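Side-chain contact in alpha-L-rhamnosidase (PDB 6GSZ), which probably hydrolyses terminal non-reducing alpha-L-rhamnose residues in alpha-L-rhamnosides and binds calcium: residues G155-R160 and N185-T190. Sequence-based numbering, arbitrary orientation.
Sequences GLYEAR and NTYDVT. With CA (calcium ion), chain B; CA (calcium ion), chain L.
Y157 meets N185 and Y187 through its phenol oxygen, which joins two facing β-sheets; the nearest CA atoms, those of Y157 and N185, are 10.5 Å apart. Y157 OH donates to N185 OD1 at 2.6 Å; the amide oxygen lies at the ring edge, in the plane of the phenol, while the C=O···O angle of 113° places the hydroxyl well to one side of the carbonyl and the amide is turned 43° from the ring. Y187 arrives from the opposite direction. The two hydroxyls, Y187 OH and Y157 OH, are hydrogen-bonded at 2.7 Å, with Y157 OH at the edge of the Y187 ring, in its plane. CG of Y157 sits between the backbone N and carbonyl carbon (chi1 70°), and the side chain points from its strand toward the other sheet. I151 of strand 144-154 packs against both tyrosines, and V202 supports Y157 from its own sheet. E158, next in sequence, points away from the 185-190 segment; its OE1 binds calcium together with S392, and its OE2 forms a salt bridge with R165. D188, following Y187, holds a second, largely water-ligated calcium through OD2. Two bonds thus grip one buried hydroxyl and would fix the Y157 ring, tying the sheets together by polar atoms among apolar neighbours.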
loop_
_atom_site.group_PDB
_atom_site.type_symbol
_atom_site.label_atom_id
_atom_site.label_comp_id
_atom_site.label_asym_id
_atom_site.label_seq_id
_atom_site.Cartn_x
_atom_site.Cartn_y
_atom_site.Cartn_z
ATOM N N GLY A 155 -3.056 19.007 8.584
ATOM C CA GLY A 155 -3.154 18.070 9.673
ATOM C C GLY A 155 -4.005 16.913 9.264
ATOM O O GLY A 155 -3.858 16.399 8.130
ATOM N N LEU A 156 -4.853 16.444 10.173
ATOM C CA LEU A 156 -5.824 15.366 9.937
ATOM C C LEU A 156 -7.159 15.812 10.501
ATOM O O LEU A 156 -7.162 16.603 11.481
ATOM C CB LEU A 156 -5.356 14.092 10.630
ATOM C CG LEU A 156 -4.014 13.521 10.143
ATOM C CD1 LEU A 156 -3.541 12.361 11.049
ATOM C CD2 LEU A 156 -4.050 13.092 8.667
ATOM N N TYR A 157 -8.275 15.342 9.981
ATOM C CA TYR A 157 -9.571 15.817 10.425
ATOM C C TYR A 157 -10.528 14.665 10.715
ATOM O O TYR A 157 -10.476 13.585 10.104
ATOM C CB TYR A 157 -10.217 16.811 9.443
ATOM C CG TYR A 157 -10.641 16.119 8.186
ATOM C CD1 TYR A 157 -9.769 15.954 7.123
ATOM C CD2 TYR A 157 -11.923 15.555 8.085
ATOM C CE1 TYR A 157 -10.153 15.243 5.994
ATOM C CE2 TYR A 157 -12.299 14.815 6.974
ATOM C CZ TYR A 157 -11.407 14.664 5.938
ATOM O OH TYR A 157 -11.798 13.873 4.884
ATOM N N GLU A 158 -11.508 14.949 11.572
ATOM C CA GLU A 158 -12.693 14.137 11.773
ATOM C C GLU A 158 -13.878 15.093 11.835
ATOM O O GLU A 158 -13.922 15.940 12.744
ATOM C CB GLU A 158 -12.634 13.334 13.063
ATOM C CG GLU A 158 -13.833 12.473 13.319
ATOM C CD GLU A 158 -13.625 11.467 14.455
ATOM O OE1 GLU A 158 -12.586 11.543 15.159
ATOM O OE2 GLU A 158 -14.472 10.593 14.612
ATOM N N ALA A 159 -14.831 14.983 10.921
ATOM C CA ALA A 159 -15.982 15.858 10.813
ATOM C C ALA A 159 -17.263 15.175 11.285
ATOM O O ALA A 159 -17.448 13.969 11.147
ATOM C CB ALA A 159 -16.177 16.351 9.400
ATOM N N ARG A 160 -18.131 15.992 11.894
ATOM C CA ARG A 160 -19.454 15.554 12.349
ATOM C C ARG A 160 -20.477 16.588 11.872
ATOM O O ARG A 160 -20.241 17.808 11.971
ATOM C CB ARG A 160 -19.523 15.454 13.878
ATOM C CG ARG A 160 -18.444 14.588 14.512
ATOM C CD ARG A 160 -18.559 14.357 16.006
ATOM N NE ARG A 160 -19.637 13.401 16.243
ATOM C CZ ARG A 160 -19.536 12.073 16.111
ATOM N NH1 ARG A 160 -18.383 11.524 15.763
ATOM N NH2 ARG A 160 -20.593 11.304 16.337
ATOM N N ASN A 185 -11.151 15.319 0.452
ATOM C CA ASN A 185 -12.154 14.278 0.411
ATOM C C ASN A 185 -13.542 14.821 0.120
ATOM O O ASN A 185 -13.847 15.959 0.469
ATOM C CB ASN A 185 -12.132 13.397 1.647
ATOM C CG ASN A 185 -10.737 12.885 1.926
ATOM O OD1 ASN A 185 -10.159 13.121 3.006
ATOM N ND2 ASN A 185 -10.147 12.224 0.938
ATOM N N THR A 186 -14.383 13.989 -0.479
ATOM C CA THR A 186 -15.742 14.316 -0.820
ATOM C C THR A 186 -16.685 13.304 -0.167
ATOM O O THR A 186 -16.480 12.071 -0.281
ATOM C CB THR A 186 -15.943 14.296 -2.340
ATOM O OG1 THR A 186 -15.040 15.213 -2.950
ATOM C CG2 THR A 186 -17.369 14.682 -2.695
ATOM N N TYR A 187 -17.747 13.804 0.486
ATOM C CA TYR A 187 -18.718 12.951 1.147
ATOM C C TYR A 187 -20.130 13.359 0.723
ATOM O O TYR A 187 -20.449 14.558 0.611
ATOM C CB TYR A 187 -18.607 13.105 2.660
ATOM C CG TYR A 187 -17.246 12.747 3.200
ATOM C CD1 TYR A 187 -16.885 11.422 3.440
ATOM C CD2 TYR A 187 -16.302 13.728 3.486
ATOM C CE1 TYR A 187 -15.625 11.079 3.920
ATOM C CE2 TYR A 187 -15.065 13.398 4.022
ATOM C CZ TYR A 187 -14.716 12.079 4.278
ATOM O OH TYR A 187 -13.514 11.758 4.835
ATOM N N ASP A 188 -20.993 12.353 0.604
ATOM C CA ASP A 188 -22.417 12.582 0.407
ATOM C C ASP A 188 -23.078 12.710 1.785
ATOM O O ASP A 188 -23.198 11.736 2.524
ATOM C CB ASP A 188 -23.031 11.463 -0.409
ATOM C CG ASP A 188 -24.536 11.566 -0.578
ATOM O OD1 ASP A 188 -25.133 12.502 -0.003
ATOM O OD2 ASP A 188 -25.101 10.692 -1.299
ATOM N N VAL A 189 -23.399 13.943 2.157
ATOM C CA VAL A 189 -23.938 14.234 3.490
ATOM C C VAL A 189 -25.444 14.538 3.432
ATOM O O VAL A 189 -26.014 15.059 4.398
ATOM C CB VAL A 189 -23.151 15.350 4.191
ATOM C CG1 VAL A 189 -21.706 14.959 4.351
ATOM C CG2 VAL A 189 -23.283 16.683 3.501
ATOM N N THR A 190 -26.115 14.165 2.351
ATOM C CA THR A 190 -27.545 14.402 2.157
ATOM C C THR A 190 -28.349 13.988 3.398
ATOM O O THR A 190 -29.224 14.753 3.837
ATOM C CB THR A 190 -28.061 13.612 0.951
ATOM O OG1 THR A 190 -27.291 14.031 -0.179
ATOM C CG2 THR A 190 -29.527 13.864 0.659
HETATM CA CA CA B . -11.843 9.856 16.568
HETATM CA CA CA L . -25.260 8.408 -1.669
HETATM O O HOH W 1 -27.031 9.496 0.082
HETATM O O HOH W 2 -27.629 8.701 -2.817
HETATM O O HOH W 3 -25.129 9.249 -3.894
HETATM O O HOH W 4 -24.521 8.145 0.995
HETATM O O HOH W 5 -13.090 10.840 17.800
#